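Local atomic coordinates of aminofutalosine deaminase (Helicobacter pylori, PDB entry 7LKK), a protein that hydrolytically deaminates aminofutalosine in the menaquinone pathway, using a bound metal ion, and probably also converts adenosine into inosine. Residues L218-E224 with T271-Q277; L296-S302 with S322-D328; D42-I48 with I379-A385. All blocks are in the same frame, centred on the assembly; numbering follows the deposited sequence.

Interaction 1: residues L218-E224 with T271-Q277; sequences LSTHFLE and TLFVHNQ. With FE (Fe (III) ion), chain E; MCF ((8R)-3-(5-S-methyl-5-thio-beta-D-ribofuranosyl)-3,6,7,8-tetrahydroimidazo[4,5-d][1,3]diazepin-8-ol), chain J.
E224 lies against the ring of H275 where two parallel strands, 218-222 and 269-275, run out into the active site. Its CB sits beside H275 CB at 3.9 Å. CG, set opposite the backbone N (chi1 -172°), comes over the imidazole face, 3.8 Å from the ring centroid, in a CH-pi contact. Beyond CG the chain stays extended, so CD passes over H275 CD2 and the carboxylate stacks on the ring with the two planes only 13° apart. At the tip the oxygens divide: OE1 accepts the N6 proton of the coformycin inhibitor at 2.7 Å, while OE2 hovers above the rim of the imidazole, near NE2 but badly angled for a bond. H275 NE2 instead uses its N-H in the ring plane, reaching inhibitor O8 at 3.2 Å in a nearly straight line (171°), and V274 CG1 supports the other ring face. O8 also binds the iron(III) ion at 2.0 Å. H221 NE2 coordinates the iron at 2.4 Å, and the H221 ring carries the inhibitor's diazepine over one face; the carbonyl of H194 holds its ND1. H79, H81 and D328 complete the metal site. Beside F273, T220 turns its methyl CG2 over the ring while its hydroxyl bonds Y262; where the strands end, the edge of F273 meets the face of F222 in a T-shaped pair. Alternating backbone hydrogen bonds tie the strands from L218 to F222. A metal ion and a transition-state-analogue inhibitor bound at the C-terminal ends of neighbouring parallel strands are the hallmark of the amidohydrolase TIM barrel.

Interaction 2: residues L296-S302 with S322-D328; sequences LITCPFS and SVSVATD. With MCF ((8R)-3-(5-S-methyl-5-thio-beta-D-ribofuranosyl)-3,6,7,8-tetrahydroimidazo[4,5-d][1,3]diazepin-8-ol), chain J; EDO (1,2-ethanediol), chain G.
S302 and D328 face each other beside the inhibitor, S302 OG standing 3.0 Å from D328 OD2. The same carboxylate oxygen lies 3.2 Å from inhibitor C8, the carbon bearing the hydroxyl that binds iron, and D328 is itself one of the metal-site residues, alongside H79, H81 and H221. S332 makes weak hydrogen bonds to both S302 OG and D328 OD2, linking the pair from outside. One step outward, D328 CB rests on C299 SG at 4.1 Å. The backbone of D328 has an unusual positive phi, and its carbonyl is gripped twice: T327 OG1 donates to it at 2.9 Å in the carbonyl plane, on a lone pair, and T80 provides a second bond. A water accepts from S302 N and donates weakly to T327 O, bridging the helix start and the loop after the strand. C299 holds the N-cap position of helix 300-305, which places S302 in the first turn.

Further out, the strands set the positions. S324 N, T298 N and A326 N bond alternately to L296 O, S324 O and T298 O, all close to straight. I297, on the face shared with S324, reaches past the strand end, CG2 packing on A326 CB at 3.7 Å. On the other face, T298 and V325 lie side by side, their CG2 methyls 3.9 Å apart; T298 presents its methyl from between backbone N and carbonyl carbon, with OG1 opposite the N (chi1 -172°). At the far end, water joins L296 N to S322 O. A metal-binding aspartate just beyond a late parallel strand is characteristic of amidohydrolase barrels.

Interaction 3: residues D42-I48 with I379-A385; sequences DEKIVEI and IETNKRA
Backbone hydrogen bonds join I45 to the loop at N382 and K383. I45 is gripped at both ends, its N donating to K383 O at 2.7 Å and its O accepting from N382 N at 2.8 Å, nearly straight at 175°. A385 N adds a third bond, to E43 O, and K44 and R384 face each other as a single backbone bridge. Each partner is shaped beforehand: residues E380-K383 form a type II turn, closed by K383 N to E380 O, and D42 OD1 takes the K44 amide proton in an Asx turn.

Van der Waals contacts centre on I45, whose CD1 is enclosed largely by loop backbone, 3.8 Å from I379 CA and 3.6 Å from R384 O. I48 CD1 reaches I379 CG2 at 3.7 Å, while T381 CG2 lies against V46 O. V39 of strand 37-41 backs both I45 and I379.

Charged groups stay at the margin. The bent K44 chain lays CD alongside R384 CA at 3.9 Å; the like-charged K44 NZ and R384 NH1 are 5.5 Å apart. R384 is instead paired with D386 in a salt bridge, and E47 is held by Y58 and by a salt bridge to K57.

Since the bonds across the contact use main-chain atoms, the fit probably depends mainly on backbone shape, with I45 the side chain most covered by the loop; the lysine and arginine make no ion pair with each other.

Interactions 1 and 2 are both buried and belong to the same barrel wall: strands 269-275 and 294-298 are neighbours, joined by probable hydrogen bonds from H275 N to I297 O and from I297 N to F273 O. Their centres are about 10 Å apart, both reach the inhibitor, and each supplies a metal-site residue; the metal- and inhibitor-binding groups gather at the C-terminal ends of both strand pairs. Interaction 3, centred about 31 Å from interaction 1, is only partly buried and away from the annotated sites. It brings sequence-distant parts of the chain together through a turn rather than paired strands, and its charged side chains lie at the rim, some in salt bridges, and none meets a ligand.

Interaction 1: residues L218-E224 with T271-Q277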
loop_
_atom_site.group_PDB
_atom_site.type_symbol
_atom_site.label_atom_id
_atom_site.label_comp_id
_atom_site.label_asym_id
_atom_site.label_seq_id
_atom_site.Cartn_x
_atom_site.Cartn_y
_atom_site.Cartn_z
ATOM N N LEU A 218 28.566 -5.955 -7.858
ATOM C CA LEU A 218 28.618 -5.638 -6.438
ATOM C C LEU A 218 27.304 -5.009 -5.999
ATOM O O LEU A 218 26.581 -4.410 -6.800
ATOM C CB LEU A 218 29.783 -4.693 -6.105
ATOM C CG LEU A 218 31.174 -5.331 -6.067
ATOM C CD1 LEU A 218 32.258 -4.272 -6.214
ATOM C CD2 LEU A 218 31.364 -6.128 -4.784
ATOM N N SER A 219 27.003 -5.158 -4.713
ATOM C CA SER A 219 25.805 -4.584 -4.120
ATOM C C SER A 219 26.125 -4.224 -2.678
ATOM O O SER A 219 26.994 -4.836 -2.053
ATOM C CB SER A 219 24.616 -5.549 -4.190
ATOM O OG SER A 219 23.432 -4.944 -3.697
ATOM N N THR A 220 25.427 -3.218 -2.158
ATOM C CA THR A 220 25.667 -2.775 -0.793
ATOM C C THR A 220 24.466 -1.983 -0.298
ATOM O O THR A 220 23.764 -1.339 -1.083
ATOM C CB THR A 220 26.948 -1.932 -0.696
ATOM O OG1 THR A 220 27.213 -1.606 0.674
ATOM C CG2 THR A 220 26.822 -0.651 -1.512
ATOM N N HIS A 221 24.223 -2.063 1.010
ATOM C CA HIS A 221 23.253 -1.203 1.676
ATOM C C HIS A 221 23.940 0.102 2.057
ATOM O O HIS A 221 25.030 0.084 2.637
ATOM C CB HIS A 221 22.678 -1.882 2.919
ATOM C CG HIS A 221 22.021 -3.198 2.641
ATOM N ND1 HIS A 221 22.662 -4.404 2.826
ATOM C CD2 HIS A 221 20.779 -3.497 2.192
ATOM C CE1 HIS A 221 21.844 -5.389 2.504
ATOM N NE2 HIS A 221 20.694 -4.867 2.117
ATOM N N PHE A 222 23.310 1.230 1.733
ATOM C CA PHE A 222 23.952 2.527 1.916
ATOM C C PHE A 222 22.977 3.515 2.537
ATOM O O PHE A 222 21.909 3.767 1.974
ATOM C CB PHE A 222 24.478 3.067 0.581
ATOM C CG PHE A 222 25.338 4.284 0.725
ATOM C CD1 PHE A 222 26.497 4.241 1.482
ATOM C CD2 PHE A 222 24.986 5.475 0.112
ATOM C CE1 PHE A 222 27.288 5.361 1.625
ATOM C CE2 PHE A 222 25.776 6.599 0.250
ATOM C CZ PHE A 222 26.928 6.542 1.006
ATOM N N LEU A 223 23.363 4.073 3.687
ATOM C CA LEU A 223 22.663 5.177 4.351
ATOM C C LEU A 223 21.155 4.930 4.412
ATOM O O LEU A 223 20.333 5.709 3.921
ATOM C CB LEU A 223 23.001 6.510 3.672
ATOM C CG LEU A 223 24.500 6.851 3.716
ATOM C CD1 LEU A 223 24.779 8.272 3.249
ATOM C CD2 LEU A 223 25.067 6.634 5.111
ATOM N N GLU A 224 20.811 3.809 5.038
ATOM C CA GLU A 224 19.437 3.357 5.192
ATOM C C GLU A 224 18.739 3.966 6.403
ATOM O O GLU A 224 17.510 3.881 6.501
ATOM C CB GLU A 224 19.425 1.827 5.289
ATOM C CG GLU A 224 18.062 1.174 5.268
ATOM C CD GLU A 224 18.154 -0.332 5.360
ATOM O OE1 GLU A 224 19.283 -0.854 5.497
ATOM O OE2 GLU A 224 17.103 -0.997 5.290
ATOM N N THR A 271 28.196 -1.318 -9.239
ATOM C CA THR A 271 27.749 -1.550 -7.869
ATOM C C THR A 271 26.323 -1.055 -7.679
ATOM O O THR A 271 26.002 0.083 -8.037
ATOM C CB THR A 271 28.676 -0.860 -6.860
ATOM O OG1 THR A 271 30.001 -1.388 -6.985
ATOM C CG2 THR A 271 28.185 -1.093 -5.438
ATOM N N LEU A 272 25.478 -1.908 -7.106
ATOM C CA LEU A 272 24.130 -1.527 -6.707
ATOM C C LEU A 272 24.166 -0.920 -5.309
ATOM O O LEU A 272 24.712 -1.522 -4.378
ATOM C CB LEU A 272 23.190 -2.735 -6.724
ATOM C CG LEU A 272 22.630 -3.255 -8.051
ATOM C CD1 LEU A 272 23.724 -3.823 -8.943
ATOM C CD2 LEU A 272 21.565 -4.308 -7.786
ATOM N N PHE A 273 23.590 0.270 -5.169
ATOM C CA PHE A 273 23.459 0.946 -3.883
ATOM C C PHE A 273 21.993 0.913 -3.477
ATOM O O PHE A 273 21.143 1.473 -4.177
ATOM C CB PHE A 273 23.966 2.386 -3.961
ATOM C CG PHE A 273 25.458 2.505 -3.906
ATOM C CD1 PHE A 273 26.225 2.292 -5.038
ATOM C CD2 PHE A 273 26.096 2.830 -2.720
ATOM C CE1 PHE A 273 27.600 2.400 -4.990
ATOM C CE2 PHE A 273 27.473 2.940 -2.668
ATOM C CZ PHE A 273 28.224 2.725 -3.803
ATOM N N VAL A 274 21.699 0.247 -2.359
ATOM C CA VAL A 274 20.332 -0.019 -1.925
ATOM C C VAL A 274 19.935 0.970 -0.837
ATOM O O VAL A 274 20.749 1.314 0.032
ATOM C CB VAL A 274 20.189 -1.473 -1.432
ATOM C CG1 VAL A 274 18.738 -1.793 -1.103
ATOM C CG2 VAL A 274 20.729 -2.440 -2.476
ATOM N N HIS A 275 18.676 1.427 -0.897
ATOM C CA HIS A 275 18.014 2.295 0.081
ATOM C C HIS A 275 18.371 3.764 -0.138
ATOM O O HIS A 275 17.665 4.464 -0.871
ATOM C CB HIS A 275 18.330 1.842 1.511
ATOM C CG HIS A 275 17.940 0.423 1.786
ATOM N ND1 HIS A 275 16.658 -0.045 1.592
ATOM C CD2 HIS A 275 18.666 -0.636 2.218
ATOM C CE1 HIS A 275 16.608 -1.328 1.904
ATOM N NE2 HIS A 275 17.812 -1.711 2.288
ATOM N N ASN A 276 19.437 4.251 0.501
ATOM C CA ASN A 276 20.042 5.561 0.244
ATOM C C ASN A 276 19.206 6.755 0.697
ATOM O O ASN A 276 19.531 7.889 0.315
ATOM C CB ASN A 276 20.375 5.767 -1.241
ATOM C CG ASN A 276 20.992 4.543 -1.888
ATOM O OD1 ASN A 276 22.175 4.259 -1.703
ATOM N ND2 ASN A 276 20.195 3.823 -2.673
ATOM N N GLN A 277 18.152 6.563 1.497
ATOM C CA GLN A 277 17.263 7.687 1.798
ATOM C C GLN A 277 17.951 8.790 2.591
ATOM O O GLN A 277 17.493 9.938 2.554
ATOM C CB GLN A 277 16.027 7.232 2.575
ATOM C CG GLN A 277 15.402 5.946 2.097
ATOM C CD GLN A 277 15.915 4.761 2.869
ATOM O OE1 GLN A 277 16.998 4.250 2.590
ATOM N NE2 GLN A 277 15.154 4.330 3.868
HETATM FE FE FE E . 18.569 -5.867 1.819
HETATM O O8 MCF J . 18.306 -4.706 3.378
HETATM C C8 MCF J . 17.443 -5.076 4.423
HETATM C C7 MCF J . 17.469 -4.087 5.584
HETATM N N6 MCF J . 18.774 -3.490 5.721
HETATM C C5 MCF J . 19.945 -4.337 5.756
HETATM N N4 MCF J . 19.953 -5.792 5.646
HETATM C C10 MCF J . 18.897 -6.825 5.513
HETATM C C9 MCF J . 17.689 -6.517 4.916
HETATM N N1 MCF J . 16.947 -7.616 4.925
HETATM C C2 MCF J . 17.634 -8.610 5.484
HETATM N N3 MCF J . 18.829 -8.123 5.832
HETATM C C1S MCF J . 19.877 -8.949 6.507
HETATM C C2S MCF J . 21.304 -8.722 5.957
HETATM O O2S MCF J . 21.522 -9.491 4.852
HETATM O O4S MCF J . 19.964 -8.620 7.741
HETATM C C4S MCF J . 21.475 -8.987 8.196
HETATM C C3S MCF J . 22.173 -9.195 7.116
HETATM O O3S MCF J . 22.449 -10.670 6.976
HETATM C C5S MCF J . 22.056 -7.830 8.989
HETATM S S5S MCF J . 23.252 -8.462 10.201
HETATM C C6S MCF J . 24.340 -7.107 10.728
HETATM O O HOH W 1 15.139 2.268 6.346
#

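Interaction 2: residues L296-S302 with S322-D328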
loop_
_atom_site.group_PDB
_atom_site.type_symbol
_atom_site.label_atom_id
_atom_site.label_comp_id
_atom_site.label_asym_id
_atom_site.label_seq_id
_atom_site.Cartn_x
_atom_site.Cartn_y
_atom_site.Cartn_z
ATOM N N LEU A 296 20.976 2.785 -8.182
ATOM C CA LEU A 296 20.215 2.967 -6.953
ATOM C C LEU A 296 19.028 2.011 -6.922
ATOM O O LEU A 296 18.253 1.937 -7.880
ATOM C CB LEU A 296 19.730 4.409 -6.831
ATOM C CG LEU A 296 20.806 5.492 -6.736
ATOM C CD1 LEU A 296 20.182 6.816 -6.330
ATOM C CD2 LEU A 296 21.897 5.089 -5.755
ATOM N N ILE A 297 18.892 1.281 -5.819
ATOM C CA ILE A 297 17.776 0.368 -5.598
ATOM C C ILE A 297 16.951 0.911 -4.441
ATOM O O ILE A 297 17.502 1.259 -3.389
ATOM C CB ILE A 297 18.260 -1.063 -5.304
ATOM C CG1 ILE A 297 19.382 -1.469 -6.267
ATOM C CG2 ILE A 297 17.094 -2.041 -5.371
ATOM C CD1 ILE A 297 18.949 -1.590 -7.712
ATOM N N THR A 298 15.639 0.990 -4.631
ATOM C CA THR A 298 14.745 1.522 -3.615
ATOM C C THR A 298 13.744 0.457 -3.182
ATOM O O THR A 298 13.219 -0.294 -4.010
ATOM C CB THR A 298 14.024 2.785 -4.116
ATOM O OG1 THR A 298 13.293 3.381 -3.039
ATOM C CG2 THR A 298 13.081 2.470 -5.277
ATOM N N CYS A 299 13.503 0.380 -1.875
ATOM C CA CYS A 299 12.596 -0.602 -1.284
ATOM C C CYS A 299 11.587 0.149 -0.430
ATOM O O CYS A 299 11.807 0.357 0.773
ATOM C CB CYS A 299 13.364 -1.640 -0.467
ATOM S SG CYS A 299 14.727 -2.446 -1.358
ATOM N N PRO A 300 10.458 0.572 -1.013
ATOM C CA PRO A 300 9.546 1.475 -0.282
ATOM C C PRO A 300 8.967 0.893 1.000
ATOM O O PRO A 300 8.896 1.604 2.010
ATOM C CB PRO A 300 8.444 1.781 -1.313
ATOM C CG PRO A 300 8.601 0.771 -2.399
ATOM C CD PRO A 300 10.046 0.373 -2.414
ATOM N N PHE A 301 8.524 -0.367 0.993
ATOM C CA PHE A 301 7.889 -0.907 2.193
ATOM C C PHE A 301 8.907 -1.131 3.304
ATOM O O PHE A 301 8.640 -0.817 4.470
ATOM C CB PHE A 301 7.149 -2.206 1.869
ATOM C CG PHE A 301 5.948 -2.450 2.741
ATOM C CD1 PHE A 301 6.082 -3.072 3.972
ATOM C CD2 PHE A 301 4.686 -2.049 2.334
ATOM C CE1 PHE A 301 4.980 -3.295 4.778
ATOM C CE2 PHE A 301 3.577 -2.268 3.136
ATOM C CZ PHE A 301 3.724 -2.891 4.360
ATOM N N SER A 302 10.081 -1.663 2.961
ATOM C CA SER A 302 11.138 -1.829 3.954
ATOM C C SER A 302 11.553 -0.491 4.551
ATOM O O SER A 302 11.745 -0.380 5.768
ATOM C CB SER A 302 12.338 -2.536 3.324
ATOM O OG SER A 302 13.460 -2.499 4.188
ATOM N N SER A 322 18.841 7.245 -11.485
ATOM C CA SER A 322 17.530 6.625 -11.608
ATOM C C SER A 322 17.442 5.476 -10.612
ATOM O O SER A 322 18.443 5.058 -10.026
ATOM C CB SER A 322 17.284 6.124 -13.036
ATOM O OG SER A 322 18.352 5.300 -13.472
ATOM N N VAL A 323 16.233 4.951 -10.423
ATOM C CA VAL A 323 16.012 3.932 -9.404
ATOM C C VAL A 323 15.408 2.681 -10.025
ATOM O O VAL A 323 14.691 2.734 -11.030
ATOM C CB VAL A 323 15.110 4.448 -8.260
ATOM C CG1 VAL A 323 15.752 5.640 -7.573
ATOM C CG2 VAL A 323 13.726 4.806 -8.789
ATOM N N SER A 324 15.733 1.543 -9.419
ATOM C CA SER A 324 15.005 0.296 -9.589
ATOM C C SER A 324 14.278 -0.025 -8.289
ATOM O O SER A 324 14.780 0.253 -7.196
ATOM C CB SER A 324 15.941 -0.857 -9.967
ATOM O OG SER A 324 16.781 -0.506 -11.053
ATOM N N VAL A 325 13.093 -0.616 -8.412
ATOM C CA VAL A 325 12.228 -0.899 -7.270
ATOM C C VAL A 325 12.317 -2.381 -6.935
ATOM O O VAL A 325 12.141 -3.234 -7.813
ATOM C CB VAL A 325 10.774 -0.487 -7.556
ATOM C CG1 VAL A 325 9.904 -0.729 -6.324
ATOM C CG2 VAL A 325 10.714 0.970 -7.982
ATOM N N ALA A 326 12.580 -2.689 -5.665
ATOM C CA ALA A 326 12.749 -4.059 -5.204
ATOM C C ALA A 326 11.969 -4.281 -3.914
ATOM O O ALA A 326 11.656 -3.342 -3.178
ATOM C CB ALA A 326 14.229 -4.403 -4.983
ATOM N N THR A 327 11.667 -5.553 -3.646
ATOM C CA THR A 327 10.829 -5.929 -2.511
ATOM C C THR A 327 11.599 -6.031 -1.203
ATOM O O THR A 327 10.972 -6.009 -0.137
ATOM C CB THR A 327 10.153 -7.276 -2.773
ATOM O OG1 THR A 327 11.155 -8.287 -2.956
ATOM C CG2 THR A 327 9.280 -7.208 -4.015
ATOM N N ASP A 328 12.927 -6.160 -1.260
ATOM C CA ASP A 328 13.719 -6.600 -0.115
ATOM C C ASP A 328 13.243 -7.989 0.293
ATOM O O ASP A 328 12.621 -8.696 -0.510
ATOM C CB ASP A 328 13.624 -5.608 1.052
ATOM C CG ASP A 328 14.973 -5.314 1.684
ATOM O OD1 ASP A 328 15.926 -6.076 1.430
ATOM O OD2 ASP A 328 15.078 -4.323 2.439
HETATM O O8 MCF J . 18.306 -4.706 3.378
HETATM C C8 MCF J . 17.443 -5.076 4.423
HETATM C C7 MCF J . 17.469 -4.087 5.584
HETATM N N6 MCF J . 18.774 -3.490 5.721
HETATM C C5 MCF J . 19.945 -4.337 5.756
HETATM N N4 MCF J . 19.953 -5.792 5.646
HETATM C C10 MCF J . 18.897 -6.825 5.513
HETATM C C9 MCF J . 17.689 -6.517 4.916
HETATM N N1 MCF J . 16.947 -7.616 4.925
HETATM C C2 MCF J . 17.634 -8.610 5.484
HETATM N N3 MCF J . 18.829 -8.123 5.832
HETATM C C1S MCF J . 19.877 -8.949 6.507
HETATM C C2S MCF J . 21.304 -8.722 5.957
HETATM O O2S MCF J . 21.522 -9.491 4.852
HETATM O O4S MCF J . 19.964 -8.620 7.741
HETATM C C4S MCF J . 21.475 -8.987 8.196
HETATM C C3S MCF J . 22.173 -9.195 7.116
HETATM O O3S MCF J . 22.449 -10.670 6.976
HETATM C C5S MCF J . 22.056 -7.830 8.989
HETATM S S5S MCF J . 23.252 -8.462 10.201
HETATM C C6S MCF J . 24.340 -7.107 10.728
HETATM C C1 EDO G . 18.476 4.192 -17.194
HETATM O O1 EDO G . 18.457 5.254 -16.233
HETATM C C2 EDO G . 19.773 4.251 -17.993
HETATM O O2 EDO G . 19.868 5.518 -18.654
HETATM O O HOH W 2 18.935 1.084 -10.681
HETATM O O HOH W 3 21.018 4.767 -10.535
HETATM O O HOH W 4 10.568 -2.978 0.494
#

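Interaction 3: residues D42-I48 with I379-A385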
loop_
_atom_site.group_PDB
_atom_site.type_symbol
_atom_site.label_atom_id
_atom_site.label_comp_id
_atom_site.label_asym_id
_atom_site.label_seq_id
_atom_site.Cartn_x
_atom_site.Cartn_y
_atom_site.Cartn_z
ATOM N N ASP A 42 11.702 -16.648 -30.215
ATOM C CA ASP A 42 12.096 -18.004 -29.863
ATOM C C ASP A 42 12.644 -17.950 -28.442
ATOM O O ASP A 42 11.884 -17.722 -27.497
ATOM C CB ASP A 42 13.127 -18.564 -30.849
ATOM C CG ASP A 42 14.109 -17.511 -31.336
ATOM O OD1 ASP A 42 14.584 -16.706 -30.509
ATOM O OD2 ASP A 42 14.408 -17.492 -32.549
ATOM N N GLU A 43 13.958 -18.107 -28.278
ATOM C CA GLU A 43 14.574 -17.807 -26.993
ATOM C C GLU A 43 14.817 -16.314 -26.816
ATOM O O GLU A 43 14.886 -15.838 -25.677
ATOM C CB GLU A 43 15.891 -18.571 -26.835
ATOM C CG GLU A 43 15.715 -20.061 -26.585
ATOM C CD GLU A 43 15.820 -20.883 -27.854
ATOM O OE1 GLU A 43 15.889 -20.283 -28.947
ATOM O OE2 GLU A 43 15.827 -22.128 -27.762
ATOM N N LYS A 44 14.939 -15.574 -27.913
ATOM C CA LYS A 44 15.093 -14.130 -27.888
ATOM C C LYS A 44 13.914 -13.493 -28.607
ATOM O O LYS A 44 13.183 -14.154 -29.351
ATOM C CB LYS A 44 16.405 -13.691 -28.555
ATOM C CG LYS A 44 17.653 -14.393 -28.034
ATOM C CD LYS A 44 17.974 -13.966 -26.612
ATOM C CE LYS A 44 19.428 -14.261 -26.265
ATOM N NZ LYS A 44 19.603 -15.639 -25.730
ATOM N N ILE A 45 13.739 -12.192 -28.385
ATOM C CA ILE A 45 12.747 -11.427 -29.132
ATOM C C ILE A 45 13.251 -11.239 -30.555
ATOM O O ILE A 45 14.346 -10.703 -30.772
ATOM C CB ILE A 45 12.467 -10.081 -28.456
ATOM C CG1 ILE A 45 11.847 -10.300 -27.075
ATOM C CG2 ILE A 45 11.553 -9.229 -29.331
ATOM C CD1 ILE A 45 11.860 -9.071 -26.198
ATOM N N VAL A 46 12.464 -11.682 -31.528
ATOM C CA VAL A 46 12.871 -11.681 -32.929
ATOM C C VAL A 46 12.329 -10.469 -33.675
ATOM O O VAL A 46 13.065 -9.797 -34.399
ATOM C CB VAL A 46 12.438 -12.998 -33.612
ATOM C CG1 VAL A 46 12.655 -12.915 -35.109
ATOM C CG2 VAL A 46 13.204 -14.176 -33.026
ATOM N N GLU A 47 11.045 -10.163 -33.500
ATOM C CA GLU A 47 10.419 -9.080 -34.243
ATOM C C GLU A 47 9.227 -8.546 -33.463
ATOM O O GLU A 47 8.524 -9.296 -32.781
ATOM C CB GLU A 47 9.979 -9.544 -35.637
ATOM C CG GLU A 47 9.539 -8.421 -36.561
ATOM C CD GLU A 47 9.337 -8.886 -37.990
ATOM O OE1 GLU A 47 10.048 -9.819 -38.419
ATOM O OE2 GLU A 47 8.470 -8.316 -38.684
ATOM N N ILE A 48 9.009 -7.236 -33.574
ATOM C CA ILE A 48 7.885 -6.551 -32.948
ATOM C C ILE A 48 7.093 -5.838 -34.036
ATOM O O ILE A 48 7.670 -5.337 -35.007
ATOM C CB ILE A 48 8.357 -5.553 -31.869
ATOM C CG1 ILE A 48 9.290 -6.244 -30.875
ATOM C CG2 ILE A 48 7.170 -4.937 -31.138
ATOM C CD1 ILE A 48 10.201 -5.290 -30.136
ATOM N N ILE A 379 11.030 -4.912 -24.227
ATOM C CA ILE A 379 10.554 -5.593 -25.426
ATOM C C ILE A 379 11.283 -4.964 -26.607
ATOM O O ILE A 379 10.877 -3.924 -27.133
ATOM C CB ILE A 379 9.033 -5.505 -25.569
ATOM C CG1 ILE A 379 8.359 -6.274 -24.434
ATOM C CG2 ILE A 379 8.588 -6.071 -26.909
ATOM C CD1 ILE A 379 6.851 -6.313 -24.525
ATOM N N GLU A 380 12.379 -5.600 -27.017
ATOM C CA GLU A 380 13.228 -5.103 -28.085
ATOM C C GLU A 380 13.925 -6.297 -28.721
ATOM O O GLU A 380 14.268 -7.258 -28.027
ATOM C CB GLU A 380 14.252 -4.091 -27.553
ATOM C CG GLU A 380 15.096 -3.407 -28.619
ATOM C CD GLU A 380 16.131 -2.473 -28.019
ATOM O OE1 GLU A 380 16.283 -2.470 -26.778
ATOM O OE2 GLU A 380 16.799 -1.747 -28.786
ATOM N N THR A 381 14.114 -6.237 -30.038
ATOM C CA THR A 381 14.743 -7.341 -30.753
ATOM C C THR A 381 16.121 -7.637 -30.173
ATOM O O THR A 381 16.868 -6.724 -29.810
ATOM C CB THR A 381 14.858 -7.020 -32.245
ATOM O OG1 THR A 381 15.688 -5.866 -32.430
ATOM C CG2 THR A 381 13.481 -6.751 -32.839
ATOM N N ASN A 382 16.430 -8.929 -30.053
ATOM C CA ASN A 382 17.661 -9.525 -29.539
ATOM C C ASN A 382 17.679 -9.588 -28.014
ATOM O O ASN A 382 18.606 -10.172 -27.451
ATOM C CB ASN A 382 18.940 -8.814 -30.027
ATOM C CG ASN A 382 19.024 -8.747 -31.539
ATOM O OD1 ASN A 382 18.679 -9.702 -32.233
ATOM N ND2 ASN A 382 19.474 -7.610 -32.058
ATOM N N LYS A 383 16.704 -9.006 -27.323
ATOM C CA LYS A 383 16.598 -9.212 -25.889
ATOM C C LYS A 383 16.017 -10.593 -25.600
ATOM O O LYS A 383 15.421 -11.237 -26.467
ATOM C CB LYS A 383 15.730 -8.131 -25.245
ATOM C CG LYS A 383 16.229 -6.715 -25.467
ATOM C CD LYS A 383 17.119 -6.259 -24.328
ATOM C CE LYS A 383 17.722 -4.891 -24.609
ATOM N NZ LYS A 383 18.818 -4.567 -23.650
ATOM N N ARG A 384 16.209 -11.050 -24.365
ATOM C CA ARG A 384 15.637 -12.324 -23.955
ATOM C C ARG A 384 14.116 -12.280 -24.047
ATOM O O ARG A 384 13.485 -11.244 -23.818
ATOM C CB ARG A 384 16.057 -12.668 -22.526
ATOM C CG ARG A 384 17.526 -13.030 -22.367
ATOM C CD ARG A 384 17.851 -13.259 -20.900
ATOM N NE ARG A 384 16.806 -14.041 -20.246
ATOM C CZ ARG A 384 16.840 -15.362 -20.100
ATOM N NH1 ARG A 384 17.877 -16.057 -20.548
ATOM N NH2 ARG A 384 15.841 -15.989 -19.497
ATOM N N ALA A 385 13.526 -13.425 -24.388
ATOM C CA ALA A 385 12.071 -13.567 -24.437
ATOM C C ALA A 385 11.512 -13.852 -23.039
ATOM O O ALA A 385 10.932 -14.902 -22.763
ATOM C CB ALA A 385 11.681 -14.657 -25.427
#